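Local coordinates for penicillin binding protein 2X (Streptococcus thermophilus, PDB 5U47) that probably acts as a transpeptidase that cross-links neighbouring glycan strands of septal peptidoglycan and is inactivated by penicillin and other beta-lactams, at residues I258-Y267 with G279-Y287; Q416-S427 with M533-Y544. The protein carries 1 engineered substitution. All coordinates share one frame; numbering follows the deposited sequence.

Interaction 1 of 2, residues I258-Y267 with G279-Y287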
loop_
_atom_site.group_PDB
_atom_site.type_symbol
_atom_site.label_atom_id
_atom_site.label_comp_id
_atom_site.label_asym_id
_atom_site.label_seq_id
_atom_site.Cartn_x
_atom_site.Cartn_y
_atom_site.Cartn_z
ATOM N N ILE A 258 5.832 3.052 -4.778
ATOM C CA ILE A 258 4.701 3.962 -4.552
ATOM C C ILE A 258 5.241 5.219 -3.839
ATOM O O ILE A 258 5.601 5.167 -2.672
ATOM C CB ILE A 258 3.585 3.276 -3.757
ATOM C CG1 ILE A 258 3.020 2.111 -4.596
ATOM C CG2 ILE A 258 2.495 4.271 -3.387
ATOM C CD1 ILE A 258 2.128 1.147 -3.827
ATOM N N LEU A 259 5.255 6.336 -4.556
ATOM C CA LEU A 259 5.819 7.597 -4.066
ATOM C C LEU A 259 4.820 8.452 -3.317
ATOM O O LEU A 259 5.205 9.256 -2.475
ATOM C CB LEU A 259 6.428 8.377 -5.220
ATOM C CG LEU A 259 7.518 7.619 -5.984
ATOM C CD1 LEU A 259 8.039 8.404 -7.176
ATOM C CD2 LEU A 259 8.655 7.286 -5.055
ATOM N N ALA A 260 3.544 8.306 -3.642
ATOM C CA ALA A 260 2.513 8.999 -2.914
ATOM C C ALA A 260 1.189 8.309 -3.135
ATOM O O ALA A 260 0.918 7.803 -4.223
ATOM C CB ALA A 260 2.437 10.454 -3.348
ATOM N N THR A 261 0.353 8.261 -2.104
ATOM C CA THR A 261 -0.942 7.610 -2.265
ATOM C C THR A 261 -1.936 8.182 -1.283
ATOM O O THR A 261 -1.613 8.384 -0.122
ATOM C CB THR A 261 -0.829 6.071 -2.136
ATOM O OG1 THR A 261 -2.076 5.462 -2.486
ATOM C CG2 THR A 261 -0.397 5.631 -0.754
ATOM N N THR A 262 -3.138 8.459 -1.753
ATOM C CA THR A 262 -4.149 8.992 -0.877
ATOM C C THR A 262 -5.551 8.640 -1.350
ATOM O O THR A 262 -5.765 8.230 -2.507
ATOM C CB THR A 262 -3.997 10.533 -0.712
ATOM O OG1 THR A 262 -4.624 10.958 0.513
ATOM C CG2 THR A 262 -4.577 11.276 -1.910
ATOM N N GLN A 263 -6.502 8.785 -0.438
ATOM C CA GLN A 263 -7.892 8.570 -0.768
ATOM C C GLN A 263 -8.738 9.549 -0.011
ATOM O O GLN A 263 -8.285 10.121 0.966
ATOM C CB GLN A 263 -8.336 7.150 -0.449
ATOM C CG GLN A 263 -8.557 6.826 1.017
ATOM C CD GLN A 263 -8.932 5.362 1.195
ATOM O OE1 GLN A 263 -8.188 4.466 0.787
ATOM N NE2 GLN A 263 -10.085 5.117 1.782
ATOM N N ARG A 264 -9.964 9.743 -0.503
ATOM C CA ARG A 264 -10.918 10.627 0.080
ATOM C C ARG A 264 -12.243 9.867 0.144
ATOM O O ARG A 264 -12.526 9.076 -0.742
ATOM C CB ARG A 264 -11.058 11.907 -0.753
ATOM C CG ARG A 264 -9.818 12.815 -0.734
ATOM C CD ARG A 264 -9.643 13.437 0.642
ATOM N NE ARG A 264 -8.502 14.348 0.740
ATOM C CZ ARG A 264 -7.225 13.977 0.903
ATOM N NH1 ARG A 264 -6.879 12.699 0.931
ATOM N NH2 ARG A 264 -6.268 14.901 1.002
ATOM N N PRO A 265 -13.041 10.069 1.195
ATOM C CA PRO A 265 -12.720 10.952 2.324
ATOM C C PRO A 265 -11.620 10.362 3.186
ATOM O O PRO A 265 -11.368 9.161 3.121
ATOM C CB PRO A 265 -14.047 11.001 3.121
ATOM C CG PRO A 265 -14.722 9.726 2.759
ATOM C CD PRO A 265 -14.406 9.531 1.304
ATOM N N THR A 266 -10.983 11.203 3.993
ATOM C CA THR A 266 -9.867 10.760 4.815
ATOM C C THR A 266 -10.037 11.248 6.232
ATOM O O THR A 266 -11.110 11.744 6.592
ATOM C CB THR A 266 -8.524 11.229 4.199
ATOM O OG1 THR A 266 -7.405 10.587 4.851
ATOM C CG2 THR A 266 -8.399 12.754 4.281
ATOM N N TYR A 267 -8.994 11.065 7.041
ATOM C CA TYR A 267 -8.982 11.533 8.422
ATOM C C TYR A 267 -7.578 11.973 8.846
ATOM O O TYR A 267 -6.569 11.634 8.199
ATOM C CB TYR A 267 -9.480 10.426 9.378
ATOM C CG TYR A 267 -8.602 9.184 9.458
ATOM C CD1 TYR A 267 -8.736 8.148 8.541
ATOM C CD2 TYR A 267 -7.654 9.031 10.476
ATOM C CE1 TYR A 267 -7.933 7.005 8.612
ATOM C CE2 TYR A 267 -6.863 7.899 10.566
ATOM C CZ TYR A 267 -7.013 6.879 9.627
ATOM O OH TYR A 267 -6.228 5.746 9.704
ATOM N N GLY A 279 -20.531 10.011 5.797
ATOM C CA GLY A 279 -19.980 9.670 4.498
ATOM C C GLY A 279 -18.597 9.061 4.565
ATOM O O GLY A 279 -18.104 8.587 3.555
ATOM N N TYR A 280 -17.957 9.048 5.738
ATOM C CA TYR A 280 -16.636 8.425 5.797
ATOM C C TYR A 280 -16.763 6.953 5.374
ATOM O O TYR A 280 -17.693 6.270 5.768
ATOM C CB TYR A 280 -15.950 8.544 7.166
ATOM C CG TYR A 280 -14.571 7.935 7.104
ATOM C CD1 TYR A 280 -13.550 8.560 6.379
ATOM C CD2 TYR A 280 -14.291 6.695 7.694
ATOM C CE1 TYR A 280 -12.296 7.983 6.272
ATOM C CE2 TYR A 280 -13.032 6.118 7.590
ATOM C CZ TYR A 280 -12.045 6.775 6.877
ATOM O OH TYR A 280 -10.810 6.230 6.759
ATOM N N ASP A 281 -15.818 6.501 4.556
ATOM C CA ASP A 281 -15.787 5.156 4.006
ATOM C C ASP A 281 -14.530 4.488 4.526
ATOM O O ASP A 281 -13.425 4.984 4.285
ATOM C CB ASP A 281 -15.743 5.251 2.477
ATOM C CG ASP A 281 -15.941 3.898 1.773
ATOM O OD1 ASP A 281 -15.763 2.830 2.386
ATOM O OD2 ASP A 281 -16.272 3.923 0.565
ATOM N N TRP A 282 -14.705 3.365 5.220
ATOM C CA TRP A 282 -13.599 2.634 5.822
ATOM C C TRP A 282 -12.831 1.728 4.857
ATOM O O TRP A 282 -11.812 1.171 5.232
ATOM C CB TRP A 282 -14.133 1.786 6.983
ATOM C CG TRP A 282 -14.611 2.614 8.145
ATOM C CD1 TRP A 282 -15.840 3.155 8.316
ATOM C CD2 TRP A 282 -13.834 3.001 9.284
ATOM N NE1 TRP A 282 -15.884 3.869 9.498
ATOM C CE2 TRP A 282 -14.665 3.785 10.111
ATOM C CE3 TRP A 282 -12.513 2.772 9.677
ATOM C CZ2 TRP A 282 -14.223 4.326 11.321
ATOM C CZ3 TRP A 282 -12.073 3.315 10.881
ATOM C CH2 TRP A 282 -12.932 4.081 11.689
ATOM N N VAL A 283 -13.300 1.589 3.621
ATOM C CA VAL A 283 -12.673 0.671 2.660
ATOM C C VAL A 283 -11.392 1.277 2.108
ATOM O O VAL A 283 -11.372 2.451 1.752
ATOM C CB VAL A 283 -13.661 0.322 1.527
ATOM C CG1 VAL A 283 -13.032 -0.606 0.515
ATOM C CG2 VAL A 283 -14.920 -0.350 2.107
ATOM N N ASN A 284 -10.311 0.491 2.084
ATOM C CA ASN A 284 -9.034 0.979 1.559
ATOM C C ASN A 284 -9.100 0.963 0.038
ATOM O O ASN A 284 -9.291 -0.095 -0.580
ATOM C CB ASN A 284 -7.866 0.152 2.095
ATOM C CG ASN A 284 -6.521 0.757 1.747
ATOM O OD1 ASN A 284 -6.140 0.807 0.569
ATOM N ND2 ASN A 284 -5.791 1.222 2.763
ATOM N N ARG A 285 -8.943 2.134 -0.571
ATOM C CA ARG A 285 -9.055 2.229 -2.017
ATOM C C ARG A 285 -7.855 1.760 -2.801
ATOM O O ARG A 285 -7.964 1.627 -4.005
ATOM C CB ARG A 285 -9.361 3.642 -2.467
ATOM C CG ARG A 285 -10.489 4.287 -1.714
ATOM C CD ARG A 285 -11.445 4.974 -2.668
ATOM N NE ARG A 285 -12.430 3.999 -3.099
ATOM C CZ ARG A 285 -13.491 3.641 -2.383
ATOM N NH1 ARG A 285 -13.711 4.166 -1.183
ATOM N NH2 ARG A 285 -14.332 2.745 -2.868
ATOM N N LEU A 286 -6.713 1.548 -2.142
ATOM C CA LEU A 286 -5.551 1.061 -2.855
ATOM C C LEU A 286 -5.639 -0.445 -3.107
ATOM O O LEU A 286 -5.318 -0.906 -4.200
ATOM C CB LEU A 286 -4.262 1.383 -2.090
ATOM C CG LEU A 286 -2.950 0.921 -2.731
ATOM C CD1 LEU A 286 -2.766 1.480 -4.146
ATOM C CD2 LEU A 286 -1.789 1.297 -1.855
ATOM N N TYR A 287 -6.064 -1.212 -2.108
ATOM C CA TYR A 287 -6.038 -2.672 -2.257
ATOM C C TYR A 287 -7.246 -3.487 -1.797
ATOM O O TYR A 287 -7.240 -4.713 -1.969
ATOM C CB TYR A 287 -4.762 -3.229 -1.567
ATOM C CG TYR A 287 -4.661 -2.848 -0.130
ATOM C CD1 TYR A 287 -5.305 -3.584 0.854
ATOM C CD2 TYR A 287 -3.946 -1.722 0.256
ATOM C CE1 TYR A 287 -5.224 -3.225 2.195
ATOM C CE2 TYR A 287 -3.864 -1.354 1.577
ATOM C CZ TYR A 287 -4.505 -2.123 2.546
ATOM O OH TYR A 287 -4.447 -1.739 3.857
HETATM O O HOH W 1 -12.383 6.745 2.709
HETATM O O HOH W 2 -12.537 6.560 0.119
#
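Gln263 lays its carboxamide against the aliphatic part of Arg285, Gln263 CD lying 3.5 Å from Arg285 CG, the side chains crossing at about a right angle. Its OE1 accepts from Arg285 N at 2.8 Å, nearly straight at 172°, while NE2 donates to Val283 O at 3.0 Å, and that oxygen lies close to the plane of the Gln263 amide. Bonded to the loop backbone through both its oxygen and its nitrogen, the carboxamide is fixed in rotation about its last torsion. With CG between the backbone N and the carbonyl carbon (chi1 75°), the extended chain reaches across to the loop. A water joins NE2 to Pro265 O and Asp281 O. Two Asx turns shape loop 279-287: Asp281 OD1 accepts from Val283 N, and Asn284 OD1 from Leu286 N. Arg285 bends back to a salt bridge with Asp281, Arg285 NH1 to Asp281 OD2 3.1 Å. Beyond the cis-proline Pro265, whose CG sits 4.0 Å from Tyr280 CD1, the Tyr280 hydroxyl meets the edge of the Tyr267 ring and hydrogen-bonds to Glu152. The loop thus runs beside edge strand 258-264, with strand 245-252 next in the sheet, helix 224-241 against Arg264, and helix 151-154 near Tyr267.

Interaction 2 of 2, residues Q416-S427 with M533-Y544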
loop_
_atom_site.group_PDB
_atom_site.type_symbol
_atom_site.label_atom_id
_atom_site.label_comp_id
_atom_site.label_asym_id
_atom_site.label_seq_id
_atom_site.Cartn_x
_atom_site.Cartn_y
_atom_site.Cartn_z
ATOM N N GLN A 416 -7.255 -1.087 -7.247
ATOM C CA GLN A 416 -6.378 -0.030 -7.739
ATOM C C GLN A 416 -4.968 -0.563 -7.930
ATOM O O GLN A 416 -4.305 -0.265 -8.940
ATOM C CB GLN A 416 -6.344 1.167 -6.765
ATOM C CG GLN A 416 -5.343 2.231 -7.245
ATOM C CD GLN A 416 -5.171 3.435 -6.359
ATOM O OE1 GLN A 416 -4.308 4.271 -6.640
ATOM N NE2 GLN A 416 -5.943 3.530 -5.274
ATOM N N VAL A 417 -4.501 -1.353 -6.964
ATOM C CA VAL A 417 -3.134 -1.868 -7.044
ATOM C C VAL A 417 -2.951 -2.846 -8.233
ATOM O O VAL A 417 -1.868 -2.910 -8.796
ATOM C CB VAL A 417 -2.640 -2.392 -5.690
ATOM C CG1 VAL A 417 -3.381 -3.673 -5.298
ATOM C CG2 VAL A 417 -1.125 -2.572 -5.700
ATOM N N GLN A 418 -4.002 -3.575 -8.631
ATOM C CA GLN A 418 -3.928 -4.418 -9.851
ATOM C C GLN A 418 -3.760 -3.541 -11.104
ATOM O O GLN A 418 -2.979 -3.861 -12.015
ATOM C CB GLN A 418 -5.148 -5.315 -9.982
ATOM C CG GLN A 418 -5.150 -6.469 -9.001
ATOM C CD GLN A 418 -6.406 -7.295 -9.080
ATOM O OE1 GLN A 418 -7.504 -6.753 -9.251
ATOM N NE2 GLN A 418 -6.262 -8.612 -8.918
ATOM N N MET A 419 -4.469 -2.409 -11.134
ATOM C CA MET A 419 -4.313 -1.491 -12.245
ATOM C C MET A 419 -2.898 -0.921 -12.278
ATOM O O MET A 419 -2.290 -0.839 -13.336
ATOM C CB MET A 419 -5.349 -0.359 -12.193
ATOM C CG MET A 419 -6.791 -0.835 -12.387
ATOM S SD MET A 419 -7.078 -1.700 -13.951
ATOM C CE MET A 419 -6.757 -0.420 -15.156
ATOM N N LEU A 420 -2.373 -0.525 -11.121
ATOM C CA LEU A 420 -1.016 0.026 -11.058
ATOM C C LEU A 420 0.007 -0.977 -11.576
ATOM O O LEU A 420 0.904 -0.615 -12.329
ATOM C CB LEU A 420 -0.656 0.466 -9.628
ATOM C CG LEU A 420 -1.517 1.612 -9.037
ATOM C CD1 LEU A 420 -1.111 1.873 -7.589
ATOM C CD2 LEU A 420 -1.375 2.897 -9.851
ATOM N N ARG A 421 -0.142 -2.222 -11.144
ATOM C CA ARG A 421 0.748 -3.299 -11.558
ATOM C C ARG A 421 0.724 -3.448 -13.098
ATOM O O ARG A 421 1.772 -3.535 -13.734
ATOM C CB ARG A 421 0.319 -4.598 -10.893
ATOM C CG ARG A 421 1.119 -5.815 -11.301
ATOM C CD ARG A 421 0.667 -7.070 -10.559
ATOM N NE ARG A 421 -0.733 -7.344 -10.822
ATOM C CZ ARG A 421 -1.466 -8.319 -10.269
ATOM N NH1 ARG A 421 -2.742 -8.419 -10.590
ATOM N NH2 ARG A 421 -0.958 -9.177 -9.409
ATOM N N ALA A 422 -0.467 -3.435 -13.678
ATOM C CA ALA A 422 -0.630 -3.571 -15.131
ATOM C C ALA A 422 -0.004 -2.386 -15.847
ATOM O O ALA A 422 0.682 -2.565 -16.869
ATOM C CB ALA A 422 -2.106 -3.697 -15.492
ATOM N N PHE A 423 -0.221 -1.177 -15.299
ATOM C CA PHE A 423 0.351 0.028 -15.895
ATOM C C PHE A 423 1.884 0.004 -15.938
ATOM O O PHE A 423 2.483 0.595 -16.850
ATOM C CB PHE A 423 -0.101 1.314 -15.184
ATOM C CG PHE A 423 -1.579 1.630 -15.322
ATOM C CD1 PHE A 423 -2.246 1.470 -16.533
ATOM C CD2 PHE A 423 -2.273 2.180 -14.257
ATOM C CE1 PHE A 423 -3.603 1.803 -16.657
ATOM C CE2 PHE A 423 -3.624 2.508 -14.375
ATOM C CZ PHE A 423 -4.283 2.311 -15.574
ATOM N N THR A 424 2.528 -0.679 -14.987
ATOM C CA THR A 424 3.984 -0.705 -15.007
ATOM C C THR A 424 4.534 -1.368 -16.276
ATOM O O THR A 424 5.610 -0.997 -16.713
ATOM C CB THR A 424 4.641 -1.391 -13.770
ATOM O OG1 THR A 424 4.235 -2.764 -13.698
ATOM C CG2 THR A 424 4.290 -0.701 -12.516
ATOM N N ALA A 425 3.823 -2.347 -16.856
ATOM C CA ALA A 425 4.307 -3.013 -18.063
ATOM C C ALA A 425 4.270 -2.036 -19.241
ATOM O O ALA A 425 5.120 -2.056 -20.109
ATOM C CB ALA A 425 3.486 -4.250 -18.368
ATOM N N ILE A 426 3.284 -1.153 -19.241
ATOM C CA ILE A 426 3.170 -0.146 -20.281
ATOM C C ILE A 426 4.306 0.871 -20.155
ATOM O O ILE A 426 4.905 1.238 -21.162
ATOM C CB ILE A 426 1.808 0.553 -20.191
ATOM C CG1 ILE A 426 0.668 -0.464 -20.353
ATOM C CG2 ILE A 426 1.701 1.685 -21.220
ATOM C CD1 ILE A 426 0.573 -1.106 -21.717
ATOM N N SER A 427 4.592 1.299 -18.922
ATOM C CA SER A 427 5.614 2.302 -18.617
ATOM C C SER A 427 7.052 1.788 -18.605
ATOM O O SER A 427 7.993 2.589 -18.676
ATOM C CB SER A 427 5.373 2.910 -17.217
ATOM O OG SER A 427 5.809 2.007 -16.165
ATOM N N MET A 533 1.384 9.187 -17.732
ATOM C CA MET A 533 2.775 8.786 -17.698
ATOM C C MET A 533 3.609 9.879 -18.345
ATOM O O MET A 533 3.294 10.359 -19.427
ATOM C CB MET A 533 2.988 7.452 -18.432
ATOM C CG MET A 533 2.132 6.318 -17.885
ATOM S SD MET A 533 2.341 4.815 -18.822
ATOM C CE MET A 533 1.051 3.743 -18.198
ATOM N N VAL A 534 4.673 10.276 -17.668
ATOM C CA VAL A 534 5.497 11.352 -18.147
ATOM C C VAL A 534 6.958 11.058 -17.825
ATOM O O VAL A 534 7.240 10.429 -16.788
ATOM C CB VAL A 534 5.042 12.688 -17.496
ATOM C CG1 VAL A 534 5.315 12.696 -16.002
ATOM C CG2 VAL A 534 5.700 13.887 -18.155
ATOM N N PRO A 535 7.885 11.357 -18.739
ATOM C CA PRO A 535 7.614 11.819 -20.104
ATOM C C PRO A 535 7.097 10.617 -20.887
ATOM O O PRO A 535 7.277 9.484 -20.457
ATOM C CB PRO A 535 8.980 12.264 -20.631
ATOM C CG PRO A 535 9.927 12.166 -19.497
ATOM C CD PRO A 535 9.317 11.328 -18.424
ATOM N N SER A 536 6.460 10.850 -22.021
ATOM C CA SER A 536 5.812 9.772 -22.750
ATOM C C SER A 536 6.724 8.674 -23.298
ATOM O O SER A 536 6.450 7.490 -23.131
ATOM C CB SER A 536 4.965 10.355 -23.887
ATOM O OG SER A 536 4.375 9.313 -24.640
ATOM N N GLU A 537 7.811 9.076 -23.930
ATOM C CA GLU A 537 8.679 8.140 -24.593
ATOM C C GLU A 537 9.545 7.281 -23.656
ATOM O O GLU A 537 9.815 6.140 -23.968
ATOM C CB GLU A 537 9.541 8.910 -25.588
ATOM C CG GLU A 537 10.036 8.081 -26.737
ATOM C CD GLU A 537 10.456 8.959 -27.899
ATOM O OE1 GLU A 537 11.485 9.655 -27.778
ATOM O OE2 GLU A 537 9.745 8.945 -28.929
ATOM N N ASP A 538 9.949 7.839 -22.527
ATOM C CA ASP A 538 10.787 7.147 -21.527
ATOM C C ASP A 538 10.211 7.533 -20.136
ATOM O O ASP A 538 10.752 8.390 -19.446
ATOM C CB ASP A 538 12.231 7.615 -21.712
ATOM C CG ASP A 538 13.214 6.981 -20.727
ATOM O OD1 ASP A 538 12.856 5.996 -20.012
ATOM O OD2 ASP A 538 14.370 7.491 -20.687
ATOM N N PRO A 539 9.091 6.905 -19.739
ATOM C CA PRO A 539 8.414 7.350 -18.515
ATOM C C PRO A 539 9.236 7.290 -17.204
ATOM O O PRO A 539 10.041 6.391 -17.003
ATOM C CB PRO A 539 7.169 6.450 -18.438
ATOM C CG PRO A 539 6.975 5.906 -19.807
ATOM C CD PRO A 539 8.335 5.862 -20.456
ATOM N N GLU A 540 9.029 8.295 -16.367
ATOM C CA GLU A 540 9.656 8.378 -15.062
ATOM C C GLU A 540 8.611 8.135 -13.988
ATOM O O GLU A 540 8.895 7.444 -13.006
ATOM C CB GLU A 540 10.299 9.748 -14.848
ATOM C CG GLU A 540 11.415 10.096 -15.828
ATOM C CD GLU A 540 12.688 9.304 -15.593
ATOM O OE1 GLU A 540 12.879 8.772 -14.476
ATOM O OE2 GLU A 540 13.519 9.237 -16.519
ATOM N N TYR A 541 7.417 8.684 -14.187
ATOM C CA TYR A 541 6.327 8.586 -13.237
ATOM C C TYR A 541 4.992 8.194 -13.895
ATOM O O TYR A 541 4.714 8.525 -15.067
ATOM C CB TYR A 541 6.153 9.928 -12.467
ATOM C CG TYR A 541 7.436 10.346 -11.814
ATOM C CD1 TYR A 541 7.939 9.659 -10.707
ATOM C CD2 TYR A 541 8.202 11.360 -12.347
ATOM C CE1 TYR A 541 9.157 10.004 -10.145
ATOM C CE2 TYR A 541 9.418 11.700 -11.796
ATOM C CZ TYR A 541 9.891 11.029 -10.708
ATOM O OH TYR A 541 11.101 11.401 -10.188
ATOM N N ILE A 542 4.197 7.459 -13.120
ATOM C CA ILE A 542 2.850 7.058 -13.477
ATOM C C ILE A 542 1.956 7.650 -12.382
ATOM O O ILE A 542 2.295 7.593 -11.185
ATOM C CB ILE A 542 2.632 5.525 -13.393
ATOM C CG1 ILE A 542 3.575 4.769 -14.324
ATOM C CG2 ILE A 542 1.182 5.163 -13.743
ATOM C CD1 ILE A 542 3.681 3.286 -13.975
ATOM N N MET A 543 0.826 8.204 -12.785
ATOM C CA MET A 543 -0.157 8.686 -11.827
ATOM C C MET A 543 -1.527 8.146 -12.217
ATOM O O MET A 543 -1.893 8.136 -13.398
ATOM C CB MET A 543 -0.158 10.203 -11.756
ATOM C CG MET A 543 -1.044 10.732 -10.654
ATOM S SD MET A 543 -0.769 12.489 -10.373
ATOM C CE MET A 543 -1.739 12.686 -8.886
ATOM N N TYR A 544 -2.284 7.704 -11.226
ATOM C CA TYR A 544 -3.631 7.157 -11.446
ATOM C C TYR A 544 -4.583 7.820 -10.477
ATOM O O TYR A 544 -4.343 7.815 -9.259
ATOM C CB TYR A 544 -3.595 5.645 -11.253
ATOM C CG TYR A 544 -4.895 4.892 -11.427
ATOM C CD1 TYR A 544 -5.678 5.053 -12.565
ATOM C CD2 TYR A 544 -5.269 3.915 -10.527
ATOM C CE1 TYR A 544 -6.840 4.317 -12.751
ATOM C CE2 TYR A 544 -6.439 3.180 -10.702
ATOM C CZ TYR A 544 -7.213 3.375 -11.821
ATOM O OH TYR A 544 -8.373 2.643 -12.001
HETATM O O HOH W 3 -5.786 6.087 -7.717
HETATM O O HOH W 4 10.350 4.075 -18.317
#
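The Tyr544 ring carries the edge of Phe423 on one face: Phe423 CE2 stands 3.7 Å above its plane, displaced toward the rim. The planes are 69° apart and the centroids 5.4 Å, an edge-to-face (T-shaped) pair. At the ring edge lies Gln416 CG, in plane and 3.7 Å from Tyr544 CD2, where the two side chains run alongside in opposite senses. Met419 CB and Leu420 CD2 approach obliquely, the latter 3.8 Å from Tyr544 CB. CG of Tyr544 is anti to the backbone N (chi1 180°), which carries the ring out over the helix, where its hydroxyl hydrogen-bonds with the Tyr291 hydroxyl. Gln416 is held by Thr249 through OE1, and a water bonded to Tyr544 O also reaches Gln416 OE1, weakly.

Farther along the helix, Met533, Pro539 and Ile542 take over as partners. Met533, extended beyond CG, brings its methyl CE to 3.7 Å from Ile426 CG2 and near Phe423 CB. Ile542 CD1 reaches 3.3 Å from Ser427 OG, though the hydroxyl has its stronger polar partner in Ala253. Pro539 CG packs on Ser427 O; a second water bridges Ser427 O and Pro539 O. Helix 297-308 adjoins this group, with Met300 against Phe423 and Val299 against Ile426.

A helix running at 144° to strand 541-544, packed on a five-stranded antiparallel sheet whose other side bears helix 558-572, is characteristic of the penicillin-binding transpeptidase fold shared with beta-lactamases. Phe423 comes close to, but makes no contact with, the probable SxxK residues Ser295 and Lys298.

Overall arrangement
Both contacts belong to one antiparallel sheet in the transpeptidase domain: interaction 1 fastens a loop along its edge strand 258-264, whereas interaction 2 packs a helix onto strands 541-548 and 526-534, with strand 245-252 intervening between 258-264 and 541-548. Their centres are about 20 Å apart, yet they meet directly. Leu286 O accepts a probable hydrogen bond from Val417 N at 2.9 Å, and Arg285 O one from Gln416 NE2 at 3.1 Å, so the loop of interaction 1 ends against the first turn of helix 416-427. Leading on to helix 297-308, that loop precedes the probable SxxK serine, Ser295, while interaction 2 approaches the same presumed site through Phe423.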